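Local coordinates for protein carboxylic ester hydrolase (Aspergillus niger, PDB 7K4O) that hydrolyses carboxylic esters as a serine esterase of the tannase family, probably cleaving galloyl ester bonds of tannins to release gallic acid, at residues H413-A418 with I422-S427; G184-G189 with A463-T468. All coordinates share one frame; numbering follows the deposited sequence. Where two conformers were deposited one is given.

Interaction 1: residues H413-A418 with I422-S427; sequences HFHGDA and IPTAAS
Ser-427 on helix 425-438 is wedged between two histidines of strand 410-416, in the alpha/beta-hydrolase core where that strand hands over, through the loop carrying Asp-419, to the next helix. His-413 and His-415, alternate residues of the strand, both turn their CB atoms toward the helix. Their rings reach one hydroxyl: Ser-427 OG lies 2.6 Å from His-415 ND1 and 2.8 Å from His-413 NE2, near the plane of each ring. Two hydrogen bonds thus grip a buried oxygen.

The tight part of the contact surrounds His-415. With CG anti to the backbone N (chi1 -158°), its imidazole extends across the gap to the turn before the helix. NE2 donates to Ile-422 O at 2.8 Å, bent to 148° at the hydrogen; the acceptor stays near the ring plane, but NE2 stands above the carbonyl plane. Thr-424 CA sits 3.6 Å from the ring centroid, almost on the ring normal, giving a CH-pi contact over one face. Both ring nitrogens and that face are therefore engaged, which fixes the ring's rotation.

Packing is looser just past the end of the strand, at Asp-417 and Ala-418. There is no solvent side, since every touching residue is buried, but Asp-417 turns its CB away from the helix and its carboxylate bonds Thr-459 and Thr-266 instead. Ile-422 is also part of the gallic acid pocket, so the turn held by His-415 contributes to its wall. The tight part closes at Gly-416, where Thr-424 OG1 donates to Gly-416 O at 2.7 Å, meeting the carbonyl at a C=O...O angle of 144° and slightly tilted from its plane.

Interaction 2: residues G184-G189 with A463-T468; sequences GCSEGG and AGHCAT. With GDE (3,4,5-trihydroxybenzoic acid), chain J.
The active-site elbow of the alpha/beta-hydrolase fold meets the histidine loop here, inside the gallic acid pocket. Gly-184, Ser-186 and Gly-188 match the GxSxG pattern between strand 179-185 and helix 187-196, and the positive phi of Ser-186 (69°) is consistent with the strained turn of a nucleophile elbow. Ser-186 OG, in the conformer described, hydrogen-bonds His-465 NE2 at 2.8 Å, near the plane of the imidazole. The fully extended first torsion of His-465 (chi1 180°) swings its ring out toward the serine, while ND1 bonds Asp-419 OD2. This geometry is consistent with a Ser-His-Asp charge relay.

Beside this polar pair, Cys-185 and Cys-466 form a disulfide, SG to SG 2.1 Å, with a chi3 of -89° close to the relaxed value. The two cysteines are chain neighbours of Ser-186 and His-465, so the covalent link ties together the backbones that present the pair. Cys-466 SG also lies over one face of the His-465 ring, offset toward its rim.

The ligand carboxylate spans both segments. Glu-187 N donates to GDE OAA at 2.9 Å in a nearly straight bond, and His-465 NE2 to GDE OAB at 3.2 Å, again near the ring plane. Ser-186 OG approaches GDE CAH to 2.5 Å, too short for an ordinary non-bonded contact and of doubtful interpretation. Independently of that approach, the two hydrogen bonds, one carboxylate oxygen at a backbone N-H and the other at the histidine, are consistent with a product-like pose, as might follow hydrolysis of a galloyl ester.

In the fold
Interaction 2 joins segments separated by 273 residues, and interaction 1 falls between them in sequence, along with Asp-419 in its connecting loop. In space their centres are about 9 Å apart. Strands 179-185, 205-209, 410-416 and 455-460 run side by side and parallel in the mixed sheet: Asp-419 and His-465 follow the adjacent strands 410-416 and 455-460, while Ser-186 follows 179-185, with strand 205-209 in between. The two contacts also touch directly: Ala-418 N and Ala-463 O, 2.8 Å apart, probably hydrogen-bond, and Ile-422 CD1 packs 3.7 Å from both Ser-186 OG and His-465 CE1. The turn of interaction 1 therefore packs against the probable catalytic pair.

Interaction 1: residues H413-A418 with I422-S427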
# COMPACT_ATOMS: atom_id res chain seq x y z
N HIS A 413 -3.07 10.02 -1.14
CA HIS A 413 -3.31 8.57 -1.31
C HIS A 413 -3.23 8.26 -2.81
O HIS A 413 -3.92 8.93 -3.60
CB HIS A 413 -4.67 8.29 -0.70
CG HIS A 413 -5.17 6.89 -0.72
ND1 HIS A 413 -6.38 6.59 -0.15
CD2 HIS A 413 -4.69 5.75 -1.26
CE1 HIS A 413 -6.62 5.28 -0.33
NE2 HIS A 413 -5.62 4.74 -0.99
N PHE A 414 -2.47 7.26 -3.17
CA PHE A 414 -2.36 6.87 -4.61
C PHE A 414 -2.47 5.37 -4.76
O PHE A 414 -2.22 4.61 -3.82
CB PHE A 414 -1.08 7.41 -5.25
CG PHE A 414 0.18 6.85 -4.69
CD1 PHE A 414 0.73 7.38 -3.53
CD2 PHE A 414 0.84 5.82 -5.34
CE1 PHE A 414 1.87 6.80 -2.98
CE2 PHE A 414 1.98 5.27 -4.80
CZ PHE A 414 2.51 5.79 -3.64
N HIS A 415 -2.82 4.93 -5.96
CA HIS A 415 -3.02 3.50 -6.25
C HIS A 415 -2.83 3.23 -7.75
O HIS A 415 -3.45 3.94 -8.55
CB HIS A 415 -4.41 3.09 -5.74
CG HIS A 415 -4.55 1.63 -5.49
ND1 HIS A 415 -5.23 1.16 -4.36
CD2 HIS A 415 -4.15 0.53 -6.20
CE1 HIS A 415 -5.21 -0.16 -4.39
NE2 HIS A 415 -4.55 -0.59 -5.48
N GLY A 416 -2.05 2.23 -8.11
CA GLY A 416 -1.89 1.86 -9.52
C GLY A 416 -3.17 1.35 -10.15
O GLY A 416 -3.86 0.53 -9.55
N ASP A 417 -3.47 1.77 -11.38
CA ASP A 417 -4.68 1.33 -12.12
C ASP A 417 -4.56 -0.16 -12.47
O ASP A 417 -5.64 -0.76 -12.65
CB ASP A 417 -4.86 2.16 -13.42
CG ASP A 417 -5.79 3.32 -13.20
OD1 ASP A 417 -6.99 3.06 -13.09
OD2 ASP A 417 -5.31 4.49 -13.18
N ALA A 418 -3.36 -0.70 -12.58
CA ALA A 418 -3.16 -2.11 -13.00
C ALA A 418 -2.59 -2.92 -11.83
O ALA A 418 -1.79 -3.88 -12.01
CB ALA A 418 -2.30 -2.18 -14.25
N ILE A 422 -3.56 -5.53 -4.83
CA ILE A 422 -4.66 -4.85 -4.10
C ILE A 422 -5.53 -4.19 -5.11
O ILE A 422 -5.06 -3.33 -5.86
CB ILE A 422 -4.10 -3.85 -3.07
CG1 ILE A 422 -3.03 -4.53 -2.20
CG2 ILE A 422 -5.26 -3.24 -2.31
CD1 ILE A 422 -2.47 -3.69 -1.09
N PRO A 423 -6.84 -4.52 -5.17
CA PRO A 423 -7.71 -3.90 -6.14
C PRO A 423 -7.70 -2.37 -6.04
O PRO A 423 -7.91 -1.83 -5.00
CB PRO A 423 -9.08 -4.46 -5.82
CG PRO A 423 -8.79 -5.76 -5.17
CD PRO A 423 -7.56 -5.50 -4.31
N THR A 424 -7.54 -1.69 -7.18
CA THR A 424 -7.60 -0.22 -7.19
C THR A 424 -8.88 0.29 -6.55
O THR A 424 -8.84 1.33 -5.85
CB THR A 424 -7.42 0.32 -8.62
OG1 THR A 424 -6.37 -0.40 -9.25
CG2 THR A 424 -7.14 1.81 -8.58
N ALA A 425 -10.02 -0.36 -6.80
CA ALA A 425 -11.30 0.08 -6.26
C ALA A 425 -11.30 0.06 -4.72
O ALA A 425 -12.17 0.71 -4.14
CB ALA A 425 -12.41 -0.75 -6.87
N ALA A 426 -10.41 -0.68 -4.09
CA ALA A 426 -10.33 -0.73 -2.61
C ALA A 426 -10.02 0.67 -2.07
O ALA A 426 -10.54 1.00 -0.98
CB ALA A 426 -9.34 -1.69 -2.12
N SER A 427 -9.23 1.44 -2.81
CA SER A 427 -8.85 2.81 -2.34
C SER A 427 -10.00 3.76 -2.55
O SER A 427 -10.28 4.58 -1.66
CB SER A 427 -7.57 3.28 -3.01
OG SER A 427 -6.44 2.57 -2.52

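Interaction 2: residues G184-G189 with A463-T468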
# COMPACT_ATOMS: atom_id res chain seq x y z
N GLY A 184 4.63 5.51 2.95
CA GLY A 184 4.68 4.06 2.81
C GLY A 184 3.69 3.55 1.79
O GLY A 184 2.80 4.31 1.35
N CYS A 185 3.82 2.27 1.40
CA CYS A 185 2.97 1.68 0.33
C CYS A 185 2.64 0.23 0.74
O CYS A 185 3.45 -0.44 1.37
CB CYS A 185 3.70 1.73 -1.03
SG CYS A 185 2.62 1.69 -2.51
N SER A 186 1.45 -0.20 0.36
CA SER A 186 0.97 -1.60 0.52
C SER A 186 0.73 -1.90 2.01
O SER A 186 -0.10 -1.20 2.59
CB SER A 186 1.88 -2.56 -0.16
OG SER A 186 1.19 -3.78 -0.41
N GLU A 187 1.38 -2.89 2.59
CA GLU A 187 1.30 -3.04 4.06
C GLU A 187 1.73 -1.69 4.68
O GLU A 187 1.16 -1.25 5.72
CB GLU A 187 2.17 -4.20 4.54
CG GLU A 187 2.47 -4.22 6.05
CD GLU A 187 1.28 -4.09 6.99
OE1 GLU A 187 1.48 -3.53 8.11
OE2 GLU A 187 0.11 -4.51 6.61
N GLY A 188 2.75 -1.06 4.11
CA GLY A 188 3.14 0.29 4.58
C GLY A 188 2.03 1.30 4.45
O GLY A 188 1.94 2.25 5.29
N GLY A 189 1.19 1.19 3.43
CA GLY A 189 0.06 2.13 3.29
C GLY A 189 -0.97 1.88 4.40
O GLY A 189 -1.55 2.83 4.94
N ALA A 463 0.14 1.59 -13.81
CA ALA A 463 1.07 1.13 -12.77
C ALA A 463 0.59 -0.18 -12.12
O ALA A 463 -0.63 -0.48 -12.10
CB ALA A 463 1.23 2.21 -11.72
N GLY A 464 1.57 -0.91 -11.64
CA GLY A 464 1.37 -2.21 -11.00
C GLY A 464 1.16 -1.99 -9.51
O GLY A 464 0.47 -1.02 -9.15
N HIS A 465 1.77 -2.85 -8.71
CA HIS A 465 1.60 -2.83 -7.25
C HIS A 465 2.73 -2.01 -6.63
O HIS A 465 3.82 -2.52 -6.53
CB HIS A 465 1.54 -4.25 -6.70
CG HIS A 465 1.36 -4.22 -5.23
ND1 HIS A 465 0.33 -3.47 -4.64
CD2 HIS A 465 2.06 -4.79 -4.24
CE1 HIS A 465 0.44 -3.61 -3.32
NE2 HIS A 465 1.48 -4.40 -3.09
N CYS A 466 2.44 -0.76 -6.30
CA CYS A 466 3.41 0.17 -5.69
C CYS A 466 4.67 0.27 -6.56
O CYS A 466 5.76 0.34 -5.99
CB CYS A 466 3.80 -0.33 -4.32
SG CYS A 466 2.39 -0.25 -3.19
N ALA A 467 4.51 0.19 -7.87
CA ALA A 467 5.69 0.18 -8.78
C ALA A 467 5.19 0.39 -10.18
O ALA A 467 3.98 0.18 -10.46
CB ALA A 467 6.48 -1.10 -8.70
N THR A 468 6.13 0.72 -11.05
CA THR A 468 5.86 0.78 -12.51
C THR A 468 5.58 -0.64 -13.00
O THR A 468 5.93 -1.65 -12.33
CB THR A 468 7.03 1.44 -13.25
OG1 THR A 468 8.22 0.76 -12.88
CG2 THR A 468 7.15 2.90 -12.88
OAA GDE J . 2.78 -5.16 1.37
OAB GDE J . 2.91 -5.93 -0.71
OAC GDE J . -1.24 -7.76 3.25
OAD GDE J . -1.74 -7.90 -1.50
OAE GDE J . -2.67 -8.49 0.93
CAF GDE J . 0.52 -6.79 1.83
CAG GDE J . 0.28 -6.86 -0.59
CAH GDE J . 2.31 -5.84 0.40
CAI GDE J . -0.71 -7.45 1.98
CAJ GDE J . -0.95 -7.56 -0.45
CAK GDE J . 1.00 -6.57 0.55
CAL GDE J . -1.43 -7.82 0.81